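Lysozyme (Enterobacteria phage lambda, PDB 1AM7) cleaves the glycosidic bond between MurNAc and GlcNAc in bacterial peptidoglycan, forming a 1,6-anhydro ring and helping lyse the host cell. Local coordinates at residues H31-V37 and T62-Q68. Residue numbers count along the deposited sequence, not the author numbering.
Sequences HGYDVIV and TGAGRYQ
Two turn-containing loops run antiparallel through an isolated beta bridge that brings the Gln68 side chain about 4 Å from that of catalytic Glu19. Ile36 is paired with Ala64, non-hydrogen-bonded (CA-CA 4.3 Å), between backbone hydrogen bonds Gly65 N-Val35 O (2.7 Å) and Val37 N-Gly63 O (2.9 Å). Type I turns Gly32-Val35, before the bridge, and Gly65-Gln68, after it, are closed by backbone hydrogen bonds Val35 N-Gly32 O and Gln68 N-Gly65 O (both 3.1 Å). At phi 85° (Gly32) and 88° (Gly65), a CB would jam against the preceding carbonyl O. Gln68 (chi1, chi2 m) folds back: NE2 donates to Gly65 O (3.0 Å) and weakly to Val35 O (3.2 Å). Extended Arg66 lays CD over the Tyr33 ring face (CH-pi, 3.5 Å to the centroid). Arg66 NE donates to His31 O (2.9 Å), Arg66 NH1 to Tyr67 OH (2.9 Å), and NH2 salt-bridges Asp13 and Asp22. Asp92 OD1 of helix 88-101 hydrogen-bonds the hydroxyls of Tyr33 and Tyr67, while Ile36 and Val37 pack on strand 53-56.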
loop_
_atom_site.group_PDB
_atom_site.type_symbol
_atom_site.label_atom_id
_atom_site.label_comp_id
_atom_site.label_asym_id
_atom_site.label_seq_id
_atom_site.Cartn_x
_atom_site.Cartn_y
_atom_site.Cartn_z
ATOM N N HIS A 31 10.937 36.256 -11.269
ATOM C CA HIS A 31 10.666 34.937 -11.824
ATOM C C HIS A 31 10.218 33.848 -10.859
ATOM O O HIS A 31 10.584 32.687 -11.044
ATOM C CB HIS A 31 11.898 34.462 -12.607
ATOM C CG HIS A 31 12.382 35.460 -13.608
ATOM N ND1 HIS A 31 11.789 35.624 -14.844
ATOM C CD2 HIS A 31 13.353 36.403 -13.530
ATOM C CE1 HIS A 31 12.370 36.625 -15.482
ATOM N NE2 HIS A 31 13.324 37.114 -14.707
ATOM N N GLY A 32 9.412 34.213 -9.865
ATOM C CA GLY A 32 8.925 33.246 -8.895
ATOM C C GLY A 32 9.825 32.957 -7.710
ATOM O O GLY A 32 9.371 32.365 -6.737
ATOM N N TYR A 33 11.075 33.408 -7.749
ATOM C CA TYR A 33 12.020 33.160 -6.661
ATOM C C TYR A 33 11.658 33.844 -5.346
ATOM O O TYR A 33 12.264 33.580 -4.315
ATOM C CB TYR A 33 13.409 33.629 -7.066
ATOM C CG TYR A 33 14.112 32.745 -8.059
ATOM C CD1 TYR A 33 14.551 31.465 -7.697
ATOM C CD2 TYR A 33 14.391 33.200 -9.349
ATOM C CE1 TYR A 33 15.244 30.661 -8.592
ATOM C CE2 TYR A 33 15.087 32.411 -10.250
ATOM C CZ TYR A 33 15.508 31.143 -9.861
ATOM O OH TYR A 33 16.181 30.333 -10.742
ATOM N N ASP A 34 10.669 34.721 -5.396
ATOM C CA ASP A 34 10.248 35.490 -4.232
ATOM C C ASP A 34 8.838 35.150 -3.791
ATOM O O ASP A 34 8.241 35.883 -3.000
ATOM C CB ASP A 34 10.330 36.997 -4.572
ATOM C CG ASP A 34 9.492 37.388 -5.818
ATOM O OD1 ASP A 34 9.027 36.507 -6.569
ATOM O OD2 ASP A 34 9.287 38.589 -6.047
ATOM N N VAL A 35 8.305 34.054 -4.314
ATOM C CA VAL A 35 6.943 33.666 -3.998
ATOM C C VAL A 35 6.781 32.759 -2.776
ATOM O O VAL A 35 7.505 31.769 -2.628
ATOM C CB VAL A 35 6.277 33.008 -5.224
ATOM C CG1 VAL A 35 4.850 32.565 -4.883
ATOM C CG2 VAL A 35 6.256 34.009 -6.384
ATOM N N ILE A 36 5.873 33.146 -1.876
ATOM C CA ILE A 36 5.556 32.372 -0.672
ATOM C C ILE A 36 4.241 31.663 -0.992
ATOM O O ILE A 36 3.385 32.234 -1.688
ATOM C CB ILE A 36 5.314 33.277 0.572
ATOM C CG1 ILE A 36 6.576 34.047 0.930
ATOM C CG2 ILE A 36 4.925 32.423 1.775
ATOM C CD1 ILE A 36 6.342 35.142 1.954
ATOM N N VAL A 37 4.092 30.427 -0.513
ATOM C CA VAL A 37 2.866 29.662 -0.718
ATOM C C VAL A 37 1.670 30.565 -0.379
ATOM O O VAL A 37 1.663 31.265 0.646
ATOM C CB VAL A 37 2.849 28.384 0.170
ATOM C CG1 VAL A 37 2.949 28.735 1.669
ATOM C CG2 VAL A 37 1.616 27.598 -0.113
ATOM N N THR A 62 4.727 25.667 4.351
ATOM C CA THR A 62 5.752 26.689 4.493
ATOM C C THR A 62 6.512 26.859 3.173
ATOM O O THR A 62 7.578 27.479 3.153
ATOM C CB THR A 62 6.755 26.345 5.597
ATOM O OG1 THR A 62 7.285 25.029 5.377
ATOM C CG2 THR A 62 6.100 26.442 6.953
ATOM N N GLY A 63 5.965 26.318 2.087
ATOM C CA GLY A 63 6.615 26.426 0.792
ATOM C C GLY A 63 6.956 27.856 0.419
ATOM O O GLY A 63 6.136 28.762 0.616
ATOM N N ALA A 64 8.174 28.076 -0.068
ATOM C CA ALA A 64 8.614 29.412 -0.480
ATOM C C ALA A 64 9.646 29.274 -1.579
ATOM O O ALA A 64 10.293 28.232 -1.721
ATOM C CB ALA A 64 9.205 30.182 0.696
ATOM N N GLY A 65 9.817 30.328 -2.350
ATOM C CA GLY A 65 10.776 30.282 -3.434
ATOM C C GLY A 65 10.176 29.744 -4.724
ATOM O O GLY A 65 9.041 29.263 -4.752
ATOM N N ARG A 66 10.985 29.736 -5.771
ATOM C CA ARG A 66 10.544 29.302 -7.071
ATOM C C ARG A 66 10.042 27.867 -7.127
ATOM O O ARG A 66 9.188 27.540 -7.931
ATOM C CB ARG A 66 11.658 29.505 -8.090
ATOM C CG ARG A 66 11.147 29.685 -9.501
ATOM C CD ARG A 66 12.278 29.936 -10.439
ATOM N NE ARG A 66 11.834 30.210 -11.797
ATOM C CZ ARG A 66 12.280 29.562 -12.871
ATOM N NH1 ARG A 66 13.187 28.586 -12.770
ATOM N NH2 ARG A 66 11.828 29.900 -14.060
ATOM N N TYR A 67 10.543 27.012 -6.255
ATOM C CA TYR A 67 10.134 25.618 -6.282
ATOM C C TYR A 67 9.351 25.233 -5.047
ATOM O O TYR A 67 9.212 24.052 -4.735
ATOM C CB TYR A 67 11.364 24.728 -6.481
ATOM C CG TYR A 67 12.251 25.273 -7.587
ATOM C CD1 TYR A 67 11.803 25.314 -8.910
ATOM C CD2 TYR A 67 13.473 25.858 -7.293
ATOM C CE1 TYR A 67 12.551 25.942 -9.913
ATOM C CE2 TYR A 67 14.231 26.482 -8.280
ATOM C CZ TYR A 67 13.761 26.524 -9.585
ATOM O OH TYR A 67 14.499 27.161 -10.553
ATOM N N GLN A 68 8.857 26.245 -4.338
ATOM C CA GLN A 68 8.048 26.039 -3.145
ATOM C C GLN A 68 8.653 25.041 -2.158
ATOM O O GLN A 68 8.033 24.044 -1.809
ATOM C CB GLN A 68 6.650 25.606 -3.582
ATOM C CG GLN A 68 5.905 26.694 -4.344
ATOM C CD GLN A 68 5.563 27.862 -3.448
ATOM O OE1 GLN A 68 4.624 27.784 -2.660
ATOM N NE2 GLN A 68 6.355 28.931 -3.522
#